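Local coordinates for acyl-CoA dehydrogenase FadE3 (PDB 4IV6), which belongs to the acyl-CoA dehydrogenase family of flavoproteins and holds dihydroflavine-adenine dinucleotide in a tetrameric assembly, at residues V94-Q107 and L227-G241. Sequence-based numbering, arbitrary orientation. Where two conformers were deposited one is given.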
loop_
_atom_site.group_PDB
_atom_site.type_symbol
_atom_site.label_atom_id
_atom_site.label_comp_id
_atom_site.label_asym_id
_atom_site.label_seq_id
_atom_site.Cartn_x
_atom_site.Cartn_y
_atom_site.Cartn_z
ATOM N N VAL B 94 15.492 -16.867 24.571
ATOM C CA VAL B 94 15.021 -18.061 23.891
ATOM C C VAL B 94 15.766 -19.283 24.438
ATOM O O VAL B 94 15.141 -20.290 24.732
ATOM C CB VAL B 94 15.160 -17.926 22.368
ATOM C CG1 VAL B 94 14.805 -19.221 21.677
ATOM C CG2 VAL B 94 14.255 -16.800 21.855
ATOM N N VAL B 95 17.090 -19.181 24.617
ATOM C CA VAL B 95 17.851 -20.317 25.159
ATOM C C VAL B 95 17.413 -20.619 26.583
ATOM O O VAL B 95 17.290 -21.802 26.951
ATOM C CB VAL B 95 19.383 -20.101 25.130
ATOM C CG1 VAL B 95 20.107 -21.262 25.798
ATOM C CG2 VAL B 95 19.867 -19.927 23.708
ATOM N N SER B 96 17.189 -19.570 27.391
ATOM C CA SER B 96 16.675 -19.741 28.736
ATOM C C SER B 96 15.412 -20.597 28.695
ATOM O O SER B 96 15.264 -21.549 29.452
ATOM C CB SER B 96 16.389 -18.395 29.437
ATOM O OG SER B 96 17.546 -17.593 29.601
ATOM N N LYS B 97 14.495 -20.266 27.805
ATOM C CA LYS B 97 13.250 -21.022 27.697
ATOM C C LYS B 97 13.450 -22.463 27.241
ATOM O O LYS B 97 12.810 -23.377 27.755
ATOM C CB LYS B 97 12.300 -20.288 26.748
ATOM C CG LYS B 97 10.915 -20.909 26.606
ATOM C CD LYS B 97 10.042 -20.628 27.814
ATOM C CE LYS B 97 8.623 -21.115 27.578
ATOM N NZ LYS B 97 7.792 -20.966 28.808
ATOM N N LEU B 98 14.297 -22.679 26.238
ATOM C CA LEU B 98 14.581 -24.034 25.792
ATOM C C LEU B 98 15.135 -24.926 26.921
ATOM O O LEU B 98 14.747 -26.094 27.047
ATOM C CB LEU B 98 15.557 -24.040 24.626
ATOM C CG LEU B 98 15.007 -23.441 23.343
ATOM C CD1 LEU B 98 16.091 -23.466 22.280
ATOM C CD2 LEU B 98 13.749 -24.158 22.884
ATOM N N LEU B 99 16.035 -24.371 27.723
ATOM C CA LEU B 99 16.570 -25.077 28.882
ATOM C C LEU B 99 15.460 -25.432 29.865
ATOM O O LEU B 99 15.376 -26.564 30.328
ATOM C CB LEU B 99 17.636 -24.235 29.590
ATOM C CG LEU B 99 19.064 -24.305 29.036
ATOM C CD1 LEU B 99 19.895 -23.125 29.529
ATOM C CD2 LEU B 99 19.722 -25.608 29.459
ATOM N N LEU B 100 14.602 -24.474 30.186
ATOM C CA LEU B 100 13.502 -24.767 31.089
ATOM C C LEU B 100 12.566 -25.823 30.507
ATOM O O LEU B 100 12.175 -26.723 31.215
ATOM C CB LEU B 100 12.734 -23.514 31.405
ATOM C CG LEU B 100 13.526 -22.600 32.341
ATOM C CD1 LEU B 100 12.990 -21.193 32.194
ATOM C CD2 LEU B 100 13.451 -23.079 33.784
ATOM N N LEU B 101 12.243 -25.728 29.225
ATOM C CA LEU B 101 11.267 -26.657 28.616
ATOM C C LEU B 101 11.795 -28.066 28.437
ATOM O O LEU B 101 11.070 -29.026 28.655
ATOM C CB LEU B 101 10.772 -26.133 27.249
ATOM C CG LEU B 101 9.857 -24.894 27.270
ATOM C CD1 LEU B 101 9.450 -24.503 25.852
ATOM C CD2 LEU B 101 8.618 -25.119 28.124
ATOM N N PHE B 102 13.069 -28.180 28.066
ATOM C CA PHE B 102 13.639 -29.405 27.535
ATOM C C PHE B 102 14.929 -29.901 28.240
ATOM O O PHE B 102 15.354 -31.027 28.034
ATOM C CB PHE B 102 13.932 -29.180 26.027
ATOM C CG PHE B 102 12.716 -28.773 25.212
ATOM C CD1 PHE B 102 11.623 -29.614 25.092
ATOM C CD2 PHE B 102 12.672 -27.562 24.568
ATOM C CE1 PHE B 102 10.503 -29.251 24.357
ATOM C CE2 PHE B 102 11.562 -27.180 23.811
ATOM C CZ PHE B 102 10.474 -28.031 23.701
ATOM N N GLY B 103 15.592 -29.056 29.017
ATOM C CA GLY B 103 16.858 -29.437 29.595
ATOM C C GLY B 103 16.712 -30.458 30.718
ATOM O O GLY B 103 15.691 -30.503 31.405
ATOM N N THR B 104 17.757 -31.243 30.934
ATOM C CA THR B 104 17.855 -32.049 32.138
ATOM C C THR B 104 18.038 -31.140 33.357
ATOM O O THR B 104 18.400 -29.944 33.237
ATOM C CB THR B 104 19.073 -32.979 32.062
ATOM O OG1 THR B 104 20.271 -32.182 32.054
ATOM C CG2 THR B 104 19.018 -33.819 30.777
ATOM N N GLU B 105 17.853 -31.729 34.534
ATOM C CA GLU B 105 18.056 -31.018 35.790
ATOM C C GLU B 105 19.495 -30.523 35.910
ATOM O O GLU B 105 19.744 -29.404 36.360
ATOM C CB GLU B 105 17.684 -31.925 36.983
ATOM C CG GLU B 105 16.221 -32.380 36.990
ATOM C CD GLU B 105 15.242 -31.209 36.987
ATOM O OE1 GLU B 105 15.464 -30.243 37.745
ATOM O OE2 GLU B 105 14.259 -31.240 36.213
ATOM N N GLU B 106 20.425 -31.352 35.452
ATOM C CA GLU B 106 21.854 -31.046 35.447
ATOM C C GLU B 106 22.160 -29.832 34.587
ATOM O O GLU B 106 22.912 -28.962 35.005
ATOM C CB GLU B 106 22.671 -32.233 34.917
ATOM C CG GLU B 106 22.686 -33.453 35.822
ATOM C CD GLU B 106 21.304 -34.058 36.087
ATOM O OE1 GLU B 106 20.458 -34.119 35.145
ATOM O OE2 GLU B 106 21.069 -34.479 37.254
ATOM N N GLN B 107 21.576 -29.789 33.392
ATOM C CA GLN B 107 21.807 -28.672 32.457
ATOM C C GLN B 107 21.247 -27.370 32.974
ATOM O O GLN B 107 21.899 -26.318 32.893
ATOM C CB GLN B 107 21.157 -28.948 31.093
ATOM C CG GLN B 107 21.757 -30.124 30.378
ATOM C CD GLN B 107 21.053 -30.443 29.067
ATOM O OE1 GLN B 107 19.822 -30.612 28.994
ATOM N NE2 GLN B 107 21.842 -30.553 28.032
ATOM N N LEU B 227 20.525 -31.165 24.034
ATOM C CA LEU B 227 19.369 -30.584 24.726
ATOM C C LEU B 227 18.269 -31.624 24.739
ATOM O O LEU B 227 17.729 -31.968 23.697
ATOM C CB LEU B 227 18.887 -29.309 24.032
ATOM C CG LEU B 227 17.626 -28.657 24.627
ATOM C CD1 LEU B 227 17.907 -28.062 26.002
ATOM C CD2 LEU B 227 17.111 -27.597 23.671
ATOM N N GLY B 228 17.936 -32.099 25.920
ATOM C CA GLY B 228 16.950 -33.163 26.123
ATOM C C GLY B 228 17.615 -34.527 26.127
ATOM O O GLY B 228 18.841 -34.633 25.963
ATOM N N ASP B 229 16.802 -35.571 26.298
ATOM C CA ASP B 229 17.304 -36.940 26.369
ATOM C C ASP B 229 17.455 -37.612 25.013
ATOM O O ASP B 229 18.214 -38.553 24.916
ATOM C CB ASP B 229 16.389 -37.817 27.230
ATOM C CG ASP B 229 16.312 -37.349 28.662
ATOM O OD1 ASP B 229 17.307 -36.833 29.192
ATOM O OD2 ASP B 229 15.241 -37.498 29.253
ATOM N N ASP B 230 16.736 -37.143 23.984
ATOM C CA ASP B 230 16.675 -37.836 22.692
ATOM C C ASP B 230 17.110 -36.927 21.559
ATOM O O ASP B 230 16.736 -35.754 21.521
ATOM C CB ASP B 230 15.252 -38.289 22.385
ATOM C CG ASP B 230 14.657 -39.142 23.485
ATOM O OD1 ASP B 230 15.077 -40.295 23.647
ATOM O OD2 ASP B 230 13.774 -38.629 24.182
ATOM N N GLU B 231 17.913 -37.480 20.650
ATOM C CA GLU B 231 18.257 -36.827 19.390
ATOM C C GLU B 231 17.051 -36.753 18.477
ATOM O O GLU B 231 16.128 -37.567 18.599
ATOM C CB GLU B 231 19.365 -37.607 18.680
ATOM C CG GLU B 231 20.663 -37.642 19.474
ATOM C CD GLU B 231 21.736 -38.457 18.796
ATOM O OE1 GLU B 231 21.389 -39.155 17.814
ATOM O OE2 GLU B 231 22.915 -38.384 19.235
ATOM N N GLY B 232 17.055 -35.782 17.570
ATOM C CA GLY B 232 16.048 -35.701 16.548
ATOM C C GLY B 232 14.809 -34.882 16.852
ATOM O O GLY B 232 13.803 -35.020 16.132
ATOM N N ARG B 233 14.867 -34.034 17.886
ATOM C CA ARG B 233 13.734 -33.196 18.270
ATOM C C ARG B 233 13.995 -31.705 18.122
ATOM O O ARG B 233 13.201 -30.848 18.602
ATOM C CB ARG B 233 13.381 -33.475 19.714
ATOM C CG ARG B 233 13.063 -34.935 19.929
ATOM C CD ARG B 233 12.332 -35.158 21.210
ATOM N NE ARG B 233 11.931 -36.556 21.279
ATOM C CZ ARG B 233 10.999 -37.036 22.083
ATOM N NH1 ARG B 233 10.346 -36.244 22.929
ATOM N NH2 ARG B 233 10.721 -38.332 22.042
ATOM N N GLY B 234 15.096 -31.395 17.450
ATOM C CA GLY B 234 15.523 -30.032 17.263
ATOM C C GLY B 234 14.481 -29.097 16.684
ATOM O O GLY B 234 14.293 -28.019 17.215
ATOM N N PHE B 235 13.810 -29.501 15.602
ATOM C CA PHE B 235 12.783 -28.656 14.983
ATOM C C PHE B 235 11.584 -28.427 15.900
ATOM O O PHE B 235 11.103 -27.306 16.030
ATOM C CB PHE B 235 12.330 -29.204 13.617
ATOM C CG PHE B 235 13.329 -28.952 12.505
ATOM C CD1 PHE B 235 13.726 -27.666 12.189
ATOM C CD2 PHE B 235 13.903 -30.008 11.808
ATOM C CE1 PHE B 235 14.681 -27.439 11.190
ATOM C CE2 PHE B 235 14.836 -29.785 10.811
ATOM C CZ PHE B 235 15.226 -28.505 10.489
ATOM N N ALA B 236 11.123 -29.479 16.559
ATOM C CA ALA B 236 10.015 -29.352 17.488
ATOM C C ALA B 236 10.368 -28.399 18.619
ATOM O O ALA B 236 9.570 -27.533 18.997
ATOM C CB ALA B 236 9.646 -30.723 18.045
ATOM N N GLN B 237 11.573 -28.547 19.161
ATOM C CA GLN B 237 12.041 -27.681 20.241
ATOM C C GLN B 237 12.146 -26.235 19.765
ATOM O O GLN B 237 11.645 -25.339 20.455
ATOM C CB GLN B 237 13.386 -28.141 20.772
ATOM C CG GLN B 237 13.356 -29.498 21.479
ATOM C CD GLN B 237 14.743 -30.076 21.685
ATOM O OE1 GLN B 237 15.711 -29.678 21.040
ATOM N NE2 GLN B 237 14.843 -31.019 22.604
ATOM N N MET B 238 12.758 -26.017 18.603
ATOM C CA MET B 238 12.854 -24.661 18.070
ATOM C C MET B 238 11.472 -24.033 17.859
ATOM O O MET B 238 11.274 -22.889 18.227
ATOM C CB MET B 238 13.667 -24.606 16.788
ATOM C CG MET B 238 14.188 -23.214 16.489
ATOM S SD MET B 238 15.093 -22.553 17.907
ATOM C CE MET B 238 13.958 -21.342 18.532
ATOM N N MET B 239 10.506 -24.770 17.318
ATOM C CA MET B 239 9.153 -24.206 17.162
ATOM C C MET B 239 8.647 -23.589 18.454
ATOM O O MET B 239 8.065 -22.517 18.457
ATOM C CB MET B 239 8.157 -25.270 16.724
ATOM C CG MET B 239 7.875 -25.294 15.234
ATOM S SD MET B 239 6.682 -26.619 14.894
ATOM C CE MET B 239 5.209 -25.940 15.653
ATOM N N LYS B 240 8.896 -24.283 19.560
ATOM C CA LYS B 240 8.461 -23.861 20.871
ATOM C C LYS B 240 9.237 -22.616 21.331
ATOM O O LYS B 240 8.660 -21.648 21.836
ATOM C CB LYS B 240 8.623 -25.061 21.817
ATOM C CG LYS B 240 7.630 -25.163 22.922
ATOM C CD LYS B 240 6.185 -25.201 22.454
ATOM C CE LYS B 240 5.357 -24.464 23.500
ATOM N NZ LYS B 240 3.898 -24.452 23.214
ATOM N N GLY B 241 10.539 -22.615 21.075
ATOM C CA GLY B 241 11.373 -21.452 21.305
ATOM C C GLY B 241 10.983 -20.238 20.458
ATOM O O GLY B 241 11.098 -19.111 20.935
#
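The aliphatic part of Gln237 covers one face of the Phe102 ring, with CG over its centre, 3.6 Å from the ring centroid and only 8° off the normal, a CH-pi contact. Leu101 CB backs the opposite face toward the rim, while Leu98 CD2 and Lys240 CB meet the ring edge in its plane. Beyond CG the Gln237 chain runs on extended, which carries its amide past the ring to Leu227, where NE2 donates to the backbone O at 3.2 Å. That bond is nearly straight at the hydrogen (164°), although the donor stands above the carbonyl plane. Leu227 packs against helix segment 94-102: CG rests on Phe102 CB, CD2 reaches Leu98 CB at 4.0 Å, and CD1 lies near the backbone at the helix end. Packing is tight at Gly241, where the missing side chain lets Leu98 CD2 come within 3.4 Å of Gln237 O. Nearby, Val94 CG1 lies against Gly241 O, and Val94 also packs on Met124 of strand 122-125. The solvent side is looser. Leu101 CD1 meets Lys240 CG at 3.5 Å, but the lysine chain then turns outward to a salt bridge with Glu243; at the other end Thr104 CG2 merely approaches Asp229 OD1. Between them, Gly228 CA makes a C-H...O contact with Phe102 O (3.3 Å). No conventional hydrogen bond joins the two segments. Thr104 and Gln107 close a capping box at the start of helix 105-116, and Gln107 NE2 binds Leu226 O. Helix segments 94-102 and 234-241 run at 122° to each other, joining the N-terminal and C-terminal helical regions beside the middle beta domain, as in the acyl-CoA dehydrogenase fold.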